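Local coordinates for protein formate oxidase (Aspergillus oryzae, PDB 5ZU3) that oxidises formate as an FAD-dependent oxidase of the GMC oxidoreductase family, here carrying the flavin as 8-formyl-FAD, at residues A[98-103]-A[551-556]; A[227-232]-A[272-277]; A[171-176]-A[469-474]. The protein carries 1 engineered substitution. All coordinates share one frame; numbering follows the deposited sequence.

Contact 1. Residues A[98-103]-A[551-556]. Engineered in segment 551-556: K553 (natural residue Arg). With FAY ([(2R,3S,4R,5R)-5-(6-amino-9H-purin-9-yl)-3,4-dihydroxytetrahydrofuran-2-yl]methyl (2R,3S,4S)-5-(8-formyl-7-methyl-2,4-dioxo-3,4-dihydrobenzo[g]pteridin-10(2H)-yl)-2,3,4-trihydroxypentyl dihydrogen diphosphate), chain D.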
loop_
_atom_site.group_PDB
_atom_site.type_symbol
_atom_site.label_atom_id
_atom_site.label_comp_id
_atom_site.label_asym_id
_atom_site.label_seq_id
_atom_site.Cartn_x
_atom_site.Cartn_y
_atom_site.Cartn_z
ATOM N N TYR A 98 0.357 5.644 -5.632
ATOM C CA TYR A 98 -0.105 7.030 -5.736
ATOM C C TYR A 98 0.488 7.913 -4.640
ATOM O O TYR A 98 -0.135 8.877 -4.189
ATOM C CB TYR A 98 -1.638 7.096 -5.771
ATOM C CG TYR A 98 -2.176 6.205 -6.876
ATOM C CD1 TYR A 98 -1.502 6.104 -8.094
ATOM C CD2 TYR A 98 -3.307 5.423 -6.691
ATOM C CE1 TYR A 98 -1.939 5.259 -9.097
ATOM C CE2 TYR A 98 -3.767 4.578 -7.696
ATOM C CZ TYR A 98 -3.077 4.505 -8.898
ATOM O OH TYR A 98 -3.514 3.667 -9.892
ATOM N N PHE A 99 1.696 7.564 -4.202
ATOM C CA PHE A 99 2.693 8.446 -3.596
ATOM C C PHE A 99 2.459 8.909 -2.159
ATOM O O PHE A 99 3.435 9.302 -1.502
ATOM C CB PHE A 99 2.810 9.726 -4.429
ATOM C CG PHE A 99 2.946 9.497 -5.886
ATOM C CD1 PHE A 99 4.150 9.045 -6.418
ATOM C CD2 PHE A 99 1.880 9.754 -6.744
ATOM C CE1 PHE A 99 4.299 8.846 -7.775
ATOM C CE2 PHE A 99 2.012 9.548 -8.101
ATOM C CZ PHE A 99 3.232 9.080 -8.617
ATOM N N THR A 100 1.238 8.781 -1.619
ATOM C CA THR A 100 0.967 9.375 -0.314
ATOM C C THR A 100 1.784 8.668 0.753
ATOM O O THR A 100 1.892 7.441 0.767
ATOM C CB THR A 100 -0.511 9.309 0.063
ATOM O OG1 THR A 100 -1.337 9.637 -1.055
ATOM C CG2 THR A 100 -0.797 10.307 1.152
ATOM N N TRP A 101 2.354 9.457 1.657
ATOM C CA TRP A 101 3.299 9.001 2.677
ATOM C C TRP A 101 2.706 9.331 4.042
ATOM O O TRP A 101 2.719 10.497 4.452
ATOM C CB TRP A 101 4.646 9.682 2.472
ATOM C CG TRP A 101 5.709 9.319 3.455
ATOM C CD1 TRP A 101 5.993 9.953 4.639
ATOM C CD2 TRP A 101 6.647 8.241 3.343
ATOM N NE1 TRP A 101 7.042 9.327 5.268
ATOM C CE2 TRP A 101 7.466 8.279 4.493
ATOM C CE3 TRP A 101 6.864 7.240 2.389
ATOM C CZ2 TRP A 101 8.490 7.362 4.706
ATOM C CZ3 TRP A 101 7.889 6.331 2.601
ATOM C CH2 TRP A 101 8.688 6.399 3.750
ATOM N N VAL A 102 2.137 8.330 4.708
ATOM C CA VAL A 102 1.472 8.518 5.998
ATOM C C VAL A 102 1.685 7.281 6.879
ATOM O O VAL A 102 1.446 6.154 6.433
ATOM C CB VAL A 102 -0.022 8.833 5.809
ATOM C CG1 VAL A 102 -0.666 7.779 4.925
ATOM C CG2 VAL A 102 -0.727 8.885 7.160
ATOM N N PRO A 103 2.184 7.438 8.109
ATOM C CA PRO A 103 2.482 6.266 8.951
ATOM C C PRO A 103 1.276 5.530 9.524
ATOM O O PRO A 103 1.191 4.302 9.403
ATOM C CB PRO A 103 3.353 6.851 10.076
ATOM C CG PRO A 103 3.058 8.348 10.085
ATOM C CD PRO A 103 2.516 8.725 8.748
ATOM N N ASP A 551 -3.815 2.664 9.787
ATOM C CA ASP A 551 -5.071 3.400 9.670
ATOM C C ASP A 551 -5.064 4.360 8.469
ATOM O O ASP A 551 -5.661 5.446 8.530
ATOM C CB ASP A 551 -5.338 4.186 10.954
ATOM C CG ASP A 551 -4.968 3.408 12.225
ATOM O OD1 ASP A 551 -3.794 3.412 12.594
ATOM O OD2 ASP A 551 -5.820 2.793 12.875
ATOM N N CYS A 552 -4.359 4.004 7.394
ATOM C CA CYS A 552 -4.051 4.924 6.313
ATOM C C CYS A 552 -3.337 4.136 5.230
ATOM O O CYS A 552 -3.131 2.929 5.404
ATOM C CB CYS A 552 -3.161 6.042 6.831
ATOM S SG CYS A 552 -1.676 5.374 7.632
ATOM N N LYS A 553 -2.940 4.800 4.137
ATOM C CA LYS A 553 -2.074 4.179 3.136
ATOM C C LYS A 553 -0.785 3.668 3.784
ATOM O O LYS A 553 -0.240 4.285 4.707
ATOM C CB LYS A 553 -1.751 5.179 2.033
ATOM C CG LYS A 553 -2.958 5.902 1.459
ATOM C CD LYS A 553 -2.711 6.215 0.001
ATOM C CE LYS A 553 -3.715 7.181 -0.575
ATOM N NZ LYS A 553 -3.341 7.620 -1.946
ATOM N N ILE A 554 -0.248 2.567 3.252
ATOM C CA ILE A 554 0.623 1.703 4.050
ATOM C C ILE A 554 2.077 1.699 3.590
ATOM O O ILE A 554 2.896 1.005 4.209
ATOM C CB ILE A 554 0.080 0.259 4.093
ATOM C CG1 ILE A 554 0.069 -0.351 2.685
ATOM C CG2 ILE A 554 -1.299 0.182 4.746
ATOM C CD1 ILE A 554 0.118 -1.864 2.698
ATOM N N GLN A 555 2.442 2.454 2.555
ATOM C CA GLN A 555 3.811 2.338 2.065
ATOM C C GLN A 555 4.816 2.755 3.130
ATOM O O GLN A 555 5.954 2.258 3.138
ATOM C CB GLN A 555 4.006 3.150 0.780
ATOM C CG GLN A 555 4.518 4.568 0.947
ATOM C CD GLN A 555 4.845 5.241 -0.407
ATOM O OE1 GLN A 555 5.529 4.679 -1.254
ATOM N NE2 GLN A 555 4.322 6.431 -0.607
ATOM N N ASN A 556 4.411 3.662 4.035
ATOM C CA ASN A 556 5.287 4.115 5.112
ATOM C C ASN A 556 5.604 2.982 6.082
ATOM O O ASN A 556 6.750 2.837 6.517
ATOM C CB ASN A 556 4.658 5.310 5.836
ATOM C CG ASN A 556 5.631 6.001 6.797
ATOM O OD1 ASN A 556 5.234 6.872 7.564
ATOM N ND2 ASN A 556 6.906 5.611 6.756
HETATM P P FAY D . 6.031 -4.738 -0.713
HETATM N N1 FAY D . 0.734 3.120 -0.407
HETATM C C2 FAY D . 0.926 4.407 0.062
HETATM O O2 FAY D . 1.373 4.617 1.194
HETATM N N3 FAY D . 0.664 5.482 -0.768
HETATM C C4 FAY D . -0.070 5.321 -1.915
HETATM O O4 FAY D . -0.688 6.282 -2.368
HETATM N N5 FAY D . -1.177 3.731 -3.355
HETATM C C6 FAY D . -1.745 2.320 -5.189
HETATM C C7 FAY D . -1.552 1.164 -5.922
HETATM C C8 FAY D . -0.838 0.104 -5.347
HETATM O O8 FAY D . 0.169 -1.988 -5.726
HETATM C C9 FAY D . -0.102 0.340 -4.184
HETATM P PA FAY D . 5.999 -4.952 -3.518
HETATM C "C1'" FAY D . 0.574 0.564 -1.254
HETATM C C10 FAY D . 0.379 2.965 -1.721
HETATM N N10 FAY D . 0.225 1.688 -2.182
HETATM N N1A FAY D . 9.316 -13.837 -9.128
HETATM O O1A FAY D . 4.894 -5.276 -4.464
HETATM C C1B FAY D . 8.475 -9.023 -7.086
HETATM O O1P FAY D . 7.521 -4.566 -0.673
HETATM C "C2'" FAY D . 2.072 0.258 -1.372
HETATM O "O2'" FAY D . 2.594 0.625 -2.638
HETATM C C2A FAY D . 10.175 -12.761 -9.148
HETATM O O2A FAY D . 6.358 -3.496 -3.502
HETATM C C2B FAY D . 7.522 -8.004 -7.691
HETATM O O2B FAY D . 7.767 -7.755 -9.076
HETATM O O2P FAY D . 5.404 -5.463 0.461
HETATM C "C3'" FAY D . 2.360 -1.223 -1.156
HETATM O "O3'" FAY D . 1.716 -1.728 0.004
HETATM N N3A FAY D . 9.824 -11.549 -8.578
HETATM C C3B FAY D . 7.784 -6.806 -6.803
HETATM O O3B FAY D . 8.917 -6.171 -7.317
HETATM O O3P FAY D . 5.574 -5.470 -2.068
HETATM C "C4'" FAY D . 3.862 -1.475 -1.071
HETATM O "O4'" FAY D . 4.517 -0.956 -2.212
HETATM C C4A FAY D . 8.609 -11.420 -7.979
HETATM C C4B FAY D . 8.208 -7.397 -5.472
HETATM O O4B FAY D . 8.398 -8.783 -5.703
HETATM C C4X FAY D . -0.211 4.022 -2.416
HETATM C "C5'" FAY D . 4.049 -2.981 -0.927
HETATM O "O5'" FAY D . 5.414 -3.254 -0.740
HETATM C C5A FAY D . 7.733 -12.501 -7.948
HETATM C C5B FAY D . 7.225 -7.174 -4.336
HETATM O O5B FAY D . 7.310 -5.829 -3.921
HETATM C C5X FAY D . -1.183 2.471 -3.925
HETATM C C6A FAY D . 8.077 -13.716 -8.528
HETATM N N6A FAY D . 7.123 -14.644 -8.701
HETATM N N7A FAY D . 6.626 -12.114 -7.296
HETATM C C7M FAY D . -2.278 1.044 -7.239
HETATM C C8A FAY D . 6.751 -10.827 -6.917
HETATM C C8M FAY D . -0.481 -1.065 -6.176
HETATM C C9A FAY D . -0.311 1.502 -3.445
HETATM N N9A FAY D . 7.975 -10.381 -7.322
HETATM O O HOH W 1 2.419 5.626 3.355
#
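N556 lays its side-chain amide over one face of the W101 indole, the two planes 29° apart, with ND2 3.1 Å from CZ2 of W101 and displaced toward the rim of the ring. CG of N556 lies anti to the backbone N (chi1 -169°), which carries the amide across the indole. Its CA also sits over the six-membered ring of W101 in a CH-pi contact, and L129 accepts a hydrogen bond from ND2. Q555 crosses the same indole at about a right angle; its NE2 donates to O of T100 at 3.0 Å, arriving well above the carbonyl plane, and also bonds OG1 of T202, while OE1 is bound by N97. Beside them, CG1 of V102 packs on CB of C552 at 3.6 Å.

Both segments grip the pyrimidine edge of the flavin. O of T100 accepts from flavin N3 at 2.8 Å and N of T100 donates to O4. From the other segment, N of Q555 donates to O2 at 2.8 Å. The engineered K553 (Arg in the natural sequence) reaches along the ring with an almost extended end, and its NZ bonds OG1 of T100 and flavin O4, each at 3.0 Å; D395 is a weak, long ionic partner. A water accepts from N of V102 and N of N556, joining the loop after strand 100-101 to the first turn of the helix. Donors at O2 and O4 would probably draw electron density toward this end of the isoalloxazine. The arrangement, a short strand with its flanking loop and a loop leading into a helix start, both meeting the flavin pyrimidine, belongs to the FAD site of the GMC oxidoreductase fold.

Contact 2. Residues A[227-232]-A[272-277]. With FAY ([(2R,3S,4R,5R)-5-(6-amino-9H-purin-9-yl)-3,4-dihydroxytetrahydrofuran-2-yl]methyl (2R,3S,4S)-5-(8-formyl-7-methyl-2,4-dioxo-3,4-dihydrobenzo[g]pteridin-10(2H)-yl)-2,3,4-trihydroxypentyl dihydrogen diphosphate), chain D.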
loop_
_atom_site.group_PDB
_atom_site.type_symbol
_atom_site.label_atom_id
_atom_site.label_comp_id
_atom_site.label_asym_id
_atom_site.label_seq_id
_atom_site.Cartn_x
_atom_site.Cartn_y
_atom_site.Cartn_z
ATOM N N VAL A 227 13.651 -12.308 -14.007
ATOM C CA VAL A 227 13.690 -13.710 -13.623
ATOM C C VAL A 227 12.529 -13.969 -12.680
ATOM O O VAL A 227 12.227 -13.163 -11.794
ATOM C CB VAL A 227 15.032 -14.128 -12.981
ATOM C CG1 VAL A 227 16.151 -14.036 -14.017
ATOM C CG2 VAL A 227 15.316 -13.303 -11.733
ATOM N N HIS A 228 11.881 -15.099 -12.882
ATOM C CA HIS A 228 10.667 -15.474 -12.185
ATOM C C HIS A 228 10.981 -16.609 -11.209
ATOM O O HIS A 228 11.519 -17.653 -11.606
ATOM C CB HIS A 228 9.617 -15.867 -13.222
ATOM C CG HIS A 228 8.237 -15.938 -12.682
ATOM N ND1 HIS A 228 7.298 -14.962 -12.923
ATOM C CD2 HIS A 228 7.624 -16.877 -11.925
ATOM C CE1 HIS A 228 6.166 -15.293 -12.329
ATOM N NE2 HIS A 228 6.332 -16.458 -11.730
ATOM N N SER A 229 10.674 -16.397 -9.936
ATOM C CA SER A 229 11.067 -17.357 -8.914
ATOM C C SER A 229 10.306 -18.658 -9.078
ATOM O O SER A 229 9.117 -18.674 -9.404
ATOM C CB SER A 229 10.825 -16.790 -7.509
ATOM O OG SER A 229 9.443 -16.601 -7.241
ATOM N N LYS A 230 10.998 -19.759 -8.840
ATOM C CA LYS A 230 10.349 -21.050 -8.862
ATOM C C LYS A 230 10.076 -21.552 -7.458
ATOM O O LYS A 230 8.962 -21.987 -7.162
ATOM C CB LYS A 230 11.205 -22.058 -9.632
ATOM C CG LYS A 230 10.614 -23.446 -9.647
ATOM C CD LYS A 230 11.623 -24.449 -10.164
ATOM C CE LYS A 230 11.150 -25.881 -9.973
ATOM N NZ LYS A 230 12.228 -26.804 -10.447
ATOM N N ARG A 231 11.049 -21.413 -6.569
ATOM C CA ARG A 231 11.003 -22.036 -5.260
ATOM C C ARG A 231 12.187 -21.532 -4.444
ATOM O O ARG A 231 13.223 -21.147 -5.003
ATOM C CB ARG A 231 11.047 -23.565 -5.379
ATOM C CG ARG A 231 10.805 -24.268 -4.068
ATOM C CD ARG A 231 11.328 -25.710 -4.037
ATOM N NE ARG A 231 10.575 -26.624 -4.892
ATOM C CZ ARG A 231 11.076 -27.196 -5.976
ATOM N NH1 ARG A 231 12.328 -26.929 -6.333
ATOM N NH2 ARG A 231 10.332 -28.025 -6.694
ATOM N N LEU A 232 12.011 -21.488 -3.126
ATOM C CA LEU A 232 13.148 -21.384 -2.232
ATOM C C LEU A 232 13.861 -22.727 -2.112
ATOM O O LEU A 232 13.230 -23.786 -2.093
ATOM C CB LEU A 232 12.706 -20.912 -0.857
ATOM C CG LEU A 232 12.135 -19.513 -0.856
ATOM C CD1 LEU A 232 11.479 -19.238 0.500
ATOM C CD2 LEU A 232 13.244 -18.521 -1.182
ATOM N N PRO A 272 3.479 -15.429 0.239
ATOM C CA PRO A 272 2.867 -16.675 0.734
ATOM C C PRO A 272 2.852 -17.774 -0.315
ATOM O O PRO A 272 2.979 -18.960 0.036
ATOM C CB PRO A 272 1.438 -16.257 1.113
ATOM C CG PRO A 272 1.164 -15.056 0.275
ATOM C CD PRO A 272 2.507 -14.322 0.226
ATOM N N LYS A 273 2.708 -17.410 -1.594
ATOM C CA LYS A 273 2.741 -18.399 -2.666
ATOM C C LYS A 273 4.089 -19.112 -2.719
ATOM O O LYS A 273 4.163 -20.342 -2.606
ATOM C CB LYS A 273 2.410 -17.728 -4.001
ATOM C CG LYS A 273 2.530 -18.634 -5.206
ATOM C CD LYS A 273 2.180 -17.877 -6.479
ATOM C CE LYS A 273 3.054 -18.279 -7.639
ATOM N NZ LYS A 273 2.992 -17.231 -8.683
ATOM N N LEU A 274 5.174 -18.353 -2.858
ATOM C CA LEU A 274 6.502 -18.971 -2.918
ATOM C C LEU A 274 6.800 -19.765 -1.652
ATOM O O LEU A 274 7.418 -20.833 -1.714
ATOM C CB LEU A 274 7.574 -17.911 -3.137
ATOM C CG LEU A 274 8.899 -18.413 -3.704
ATOM C CD1 LEU A 274 8.676 -19.033 -5.089
ATOM C CD2 LEU A 274 9.922 -17.283 -3.766
ATOM N N LEU A 275 6.391 -19.252 -0.485
ATOM C CA LEU A 275 6.558 -20.032 0.737
ATOM C C LEU A 275 5.898 -21.390 0.586
ATOM O O LEU A 275 6.506 -22.427 0.877
ATOM C CB LEU A 275 5.987 -19.296 1.947
ATOM C CG LEU A 275 6.921 -18.287 2.613
ATOM C CD1 LEU A 275 6.218 -17.678 3.810
ATOM C CD2 LEU A 275 8.238 -18.940 2.997
ATOM N N MET A 276 4.658 -21.395 0.092
ATOM C CA MET A 276 3.916 -22.637 -0.054
ATOM C C MET A 276 4.526 -23.534 -1.122
ATOM O O MET A 276 4.677 -24.737 -0.902
ATOM C CB MET A 276 2.455 -22.331 -0.366
ATOM C CG MET A 276 1.726 -21.814 0.849
ATOM S SD MET A 276 -0.024 -21.655 0.606
ATOM C CE MET A 276 -0.231 -20.088 -0.220
ATOM N N LEU A 277 4.924 -22.967 -2.265
ATOM C CA LEU A 277 5.573 -23.782 -3.287
ATOM C C LEU A 277 6.858 -24.408 -2.778
ATOM O O LEU A 277 7.295 -25.421 -3.329
ATOM C CB LEU A 277 5.881 -22.958 -4.546
ATOM C CG LEU A 277 4.713 -22.401 -5.358
ATOM C CD1 LEU A 277 5.215 -21.560 -6.506
ATOM C CD2 LEU A 277 3.820 -23.518 -5.846
HETATM P P FAY D . 6.031 -4.738 -0.713
HETATM N N1 FAY D . 0.734 3.120 -0.407
HETATM C C2 FAY D . 0.926 4.407 0.062
HETATM O O2 FAY D . 1.373 4.617 1.194
HETATM N N3 FAY D . 0.664 5.482 -0.768
HETATM C C4 FAY D . -0.070 5.321 -1.915
HETATM O O4 FAY D . -0.688 6.282 -2.368
HETATM N N5 FAY D . -1.177 3.731 -3.355
HETATM C C6 FAY D . -1.745 2.320 -5.189
HETATM C C7 FAY D . -1.552 1.164 -5.922
HETATM C C8 FAY D . -0.838 0.104 -5.347
HETATM O O8 FAY D . 0.169 -1.988 -5.726
HETATM C C9 FAY D . -0.102 0.340 -4.184
HETATM P PA FAY D . 5.999 -4.952 -3.518
HETATM C "C1'" FAY D . 0.574 0.564 -1.254
HETATM C C10 FAY D . 0.379 2.965 -1.721
HETATM N N10 FAY D . 0.225 1.688 -2.182
HETATM N N1A FAY D . 9.316 -13.837 -9.128
HETATM O O1A FAY D . 4.894 -5.276 -4.464
HETATM C C1B FAY D . 8.475 -9.023 -7.086
HETATM O O1P FAY D . 7.521 -4.566 -0.673
HETATM C "C2'" FAY D . 2.072 0.258 -1.372
HETATM O "O2'" FAY D . 2.594 0.625 -2.638
HETATM C C2A FAY D . 10.175 -12.761 -9.148
HETATM O O2A FAY D . 6.358 -3.496 -3.502
HETATM C C2B FAY D . 7.522 -8.004 -7.691
HETATM O O2B FAY D . 7.767 -7.755 -9.076
HETATM O O2P FAY D . 5.404 -5.463 0.461
HETATM C "C3'" FAY D . 2.360 -1.223 -1.156
HETATM O "O3'" FAY D . 1.716 -1.728 0.004
HETATM N N3A FAY D . 9.824 -11.549 -8.578
HETATM C C3B FAY D . 7.784 -6.806 -6.803
HETATM O O3B FAY D . 8.917 -6.171 -7.317
HETATM O O3P FAY D . 5.574 -5.470 -2.068
HETATM C "C4'" FAY D . 3.862 -1.475 -1.071
HETATM O "O4'" FAY D . 4.517 -0.956 -2.212
HETATM C C4A FAY D . 8.609 -11.420 -7.979
HETATM C C4B FAY D . 8.208 -7.397 -5.472
HETATM O O4B FAY D . 8.398 -8.783 -5.703
HETATM C C4X FAY D . -0.211 4.022 -2.416
HETATM C "C5'" FAY D . 4.049 -2.981 -0.927
HETATM O "O5'" FAY D . 5.414 -3.254 -0.740
HETATM C C5A FAY D . 7.733 -12.501 -7.948
HETATM C C5B FAY D . 7.225 -7.174 -4.336
HETATM O O5B FAY D . 7.310 -5.829 -3.921
HETATM C C5X FAY D . -1.183 2.471 -3.925
HETATM C C6A FAY D . 8.077 -13.716 -8.528
HETATM N N6A FAY D . 7.123 -14.644 -8.701
HETATM N N7A FAY D . 6.626 -12.114 -7.296
HETATM C C7M FAY D . -2.278 1.044 -7.239
HETATM C C8A FAY D . 6.751 -10.827 -6.917
HETATM C C8M FAY D . -0.481 -1.065 -6.176
HETATM C C9A FAY D . -0.311 1.502 -3.445
HETATM N N9A FAY D . 7.975 -10.381 -7.322
#
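L274 pushes both methyls against S229: CD1 lies 3.3 Å from OG of S229, and CD2 packs on the same hydroxyl and on CB. Chi1 of -159° swings the leucine's branch away from its own backbone N and up to the strand, where CD1 also meets O of K230 at 3.6 Å. CD1 of L277, one helical turn on, approaches that carbonyl at 3.8 Å. At the far end of the strand segment L232 turns its CD1 to CD2 of L275, 4.1 Å away, while the aliphatic part of R231 runs past the backbone O of L277, which lies at the edge of its guanidinium, near the plane.

Strand 227-232 and helix 272-277 come within 7.0 Å at a crossing angle of -59°. The strand is outermost in a four-stranded mixed sheet of the FAD-binding part of the GMC fold. A classic beta bulge, with K230 and R231 both facing T245, interrupts its pairing.

Just before the bulge, N of S229 donates to adenine N1A of the cofactor at 3.0 Å, almost straight at 175°. H228 places one face of its imidazole against the exocyclic amine, NE2 standing 3.6 Å from N6A, and F441 stacks with the same imidazole. Further out, Q266 bonds OG of S229, fixing the hydroxyl that L274 covers. P440 accepts from both NE2 of H228 and NZ of K273; E270 pairs with that lysine in a salt bridge. L274 and L275 rest on L264 of strand 261-264. Just past the helix segment, OG of S278 accepts a hydrogen bond from N of L232.

Contact 3. Residues A[171-176]-A[469-474]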
loop_
_atom_site.group_PDB
_atom_site.type_symbol
_atom_site.label_atom_id
_atom_site.label_comp_id
_atom_site.label_asym_id
_atom_site.label_seq_id
_atom_site.Cartn_x
_atom_site.Cartn_y
_atom_site.Cartn_z
ATOM N N GLU A 171 -8.914 25.845 -1.180
ATOM C CA GLU A 171 -9.426 26.821 -0.220
ATOM C C GLU A 171 -10.896 26.545 0.119
ATOM O O GLU A 171 -11.307 26.683 1.278
ATOM C CB GLU A 171 -9.203 28.228 -0.781
ATOM C CG GLU A 171 -9.318 29.387 0.218
ATOM C CD GLU A 171 -10.724 29.972 0.353
ATOM O OE1 GLU A 171 -11.037 30.527 1.440
ATOM O OE2 GLU A 171 -11.506 29.902 -0.628
ATOM N N ASN A 172 -11.694 26.105 -0.861
ATOM C CA ASN A 172 -13.094 25.768 -0.591
ATOM C C ASN A 172 -13.237 24.428 0.138
ATOM O O ASN A 172 -14.103 24.287 1.009
ATOM C CB ASN A 172 -13.884 25.741 -1.894
ATOM C CG ASN A 172 -14.143 27.128 -2.442
ATOM O OD1 ASN A 172 -15.035 27.830 -1.993
ATOM N ND2 ASN A 172 -13.343 27.531 -3.411
ATOM N N LEU A 173 -12.386 23.445 -0.188
ATOM C CA LEU A 173 -12.412 22.184 0.539
ATOM C C LEU A 173 -12.038 22.403 1.999
ATOM O O LEU A 173 -12.629 21.795 2.901
ATOM C CB LEU A 173 -11.480 21.159 -0.131
ATOM C CG LEU A 173 -11.316 19.765 0.523
ATOM C CD1 LEU A 173 -12.664 19.086 0.688
ATOM C CD2 LEU A 173 -10.335 18.824 -0.214
ATOM N N THR A 174 -11.065 23.280 2.253
ATOM C CA THR A 174 -10.680 23.552 3.637
ATOM C C THR A 174 -11.808 24.242 4.391
ATOM O O THR A 174 -12.190 23.823 5.495
ATOM C CB THR A 174 -9.422 24.415 3.655
ATOM O OG1 THR A 174 -8.389 23.754 2.913
ATOM C CG2 THR A 174 -8.975 24.700 5.092
ATOM N N LYS A 175 -12.372 25.287 3.783
ATOM C CA LYS A 175 -13.528 25.991 4.331
ATOM C C LYS A 175 -14.671 25.018 4.623
ATOM O O LYS A 175 -15.286 25.050 5.698
ATOM C CB LYS A 175 -13.940 27.072 3.328
ATOM C CG LYS A 175 -14.818 28.157 3.844
ATOM C CD LYS A 175 -15.217 29.164 2.732
ATOM C CE LYS A 175 -14.192 30.272 2.513
ATOM N NZ LYS A 175 -14.284 30.814 1.137
ATOM N N ALA A 176 -14.949 24.123 3.676
ATOM C CA ALA A 176 -16.031 23.166 3.875
ATOM C C ALA A 176 -15.732 22.233 5.041
ATOM O O ALA A 176 -16.595 22.008 5.901
ATOM C CB ALA A 176 -16.256 22.379 2.588
ATOM N N ASP A 469 -22.219 15.103 2.783
ATOM C CA ASP A 469 -22.534 16.250 3.634
ATOM C C ASP A 469 -21.461 17.323 3.538
ATOM O O ASP A 469 -21.765 18.518 3.487
ATOM C CB ASP A 469 -22.665 15.782 5.084
ATOM C CG ASP A 469 -23.999 15.158 5.375
ATOM O OD1 ASP A 469 -24.891 15.209 4.509
ATOM O OD2 ASP A 469 -24.140 14.583 6.468
ATOM N N LEU A 470 -20.196 16.907 3.494
ATOM C CA LEU A 470 -19.083 17.849 3.417
ATOM C C LEU A 470 -19.090 18.625 2.102
ATOM O O LEU A 470 -18.874 19.839 2.083
ATOM C CB LEU A 470 -17.761 17.095 3.597
ATOM C CG LEU A 470 -16.478 17.850 3.256
ATOM C CD1 LEU A 470 -16.117 18.728 4.440
ATOM C CD2 LEU A 470 -15.328 16.901 2.863
ATOM N N LEU A 471 -19.281 17.936 0.983
ATOM C CA LEU A 471 -19.119 18.579 -0.312
ATOM C C LEU A 471 -20.380 19.273 -0.810
ATOM O O LEU A 471 -20.280 20.196 -1.633
ATOM C CB LEU A 471 -18.640 17.555 -1.342
ATOM C CG LEU A 471 -17.371 16.855 -0.857
ATOM C CD1 LEU A 471 -17.047 15.623 -1.702
ATOM C CD2 LEU A 471 -16.199 17.846 -0.894
ATOM N N PHE A 472 -21.554 18.865 -0.342
ATOM C CA PHE A 472 -22.794 19.476 -0.810
ATOM C C PHE A 472 -23.308 20.545 0.122
ATOM O O PHE A 472 -24.018 21.445 -0.324
ATOM C CB PHE A 472 -23.881 18.416 -1.004
ATOM C CG PHE A 472 -23.809 17.741 -2.334
ATOM C CD1 PHE A 472 -22.970 16.641 -2.527
ATOM C CD2 PHE A 472 -24.545 18.215 -3.401
ATOM C CE1 PHE A 472 -22.882 16.023 -3.753
ATOM C CE2 PHE A 472 -24.463 17.593 -4.629
ATOM C CZ PHE A 472 -23.637 16.499 -4.802
ATOM N N LYS A 473 -22.973 20.451 1.403
ATOM C CA LYS A 473 -23.415 21.406 2.407
ATOM C C LYS A 473 -22.302 22.303 2.936
ATOM O O LYS A 473 -22.591 23.426 3.353
ATOM C CB LYS A 473 -24.054 20.672 3.594
ATOM C CG LYS A 473 -25.165 19.694 3.242
ATOM C CD LYS A 473 -25.703 19.032 4.512
ATOM C CE LYS A 473 -26.717 17.943 4.218
ATOM N NZ LYS A 473 -27.016 17.104 5.435
ATOM N N GLY A 474 -21.046 21.839 2.943
ATOM C CA GLY A 474 -19.981 22.609 3.560
ATOM C C GLY A 474 -19.736 23.929 2.857
ATOM O O GLY A 474 -19.974 24.085 1.660
#
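L173 points CD1 into the fork between two leucines of the facing helix, 4.1 Å from CD2 of L470 and equally far from CD2 of L471. This is helix-on-helix packing: helix 167-179 meets the C-terminal end of helix 454-473, the short segments crossing at 112° with axes 9.6 Å apart. The side chains of L173 and L470 cross at about a right angle, and L173 meets L471 more obliquely. CG of L173 stands anti to its backbone N (chi1 177°), which extends the branch from a flank of its helix toward the partner. F396 of strand 392-397 touches both L173 and L470, so the helix pair rests on the large mixed sheet.

One turn along, A176 points toward the other helix end. The other methyl of L470, CD1, lies over the backbone of A176, 3.6 Å from its C. The backbones are closest here, CA of A176 being 4.0 Å from CA of G474, an approach that the glycine, with no side chain, allows. The contact ends where CB of A176 sits 3.7 Å from O of L470 and 3.8 Å from C of G474.

Contacts 1 and 3 bury all their touching residues, whereas contact 2 has R231 exposed at its rim. The centre of contact 1 lies about 7 Å from the centre of the chain, that of contact 2 about 22 Å and that of contact 3 about 28 Å, the last two on opposite sides of the chain's centre. Contacts 1 and 2 share the cofactor: the first is polar, binding the flavin pyrimidine through backbone, side chains and water, whereas the second joins its segments by leucine packing and gives a backbone N-H of its strand to the adenine. Contact 3 is aliphatic and remote from the cofactor. Along the chain, contacts 2 and 3 are both nested inside the loop closed by 98-103 and 551-556.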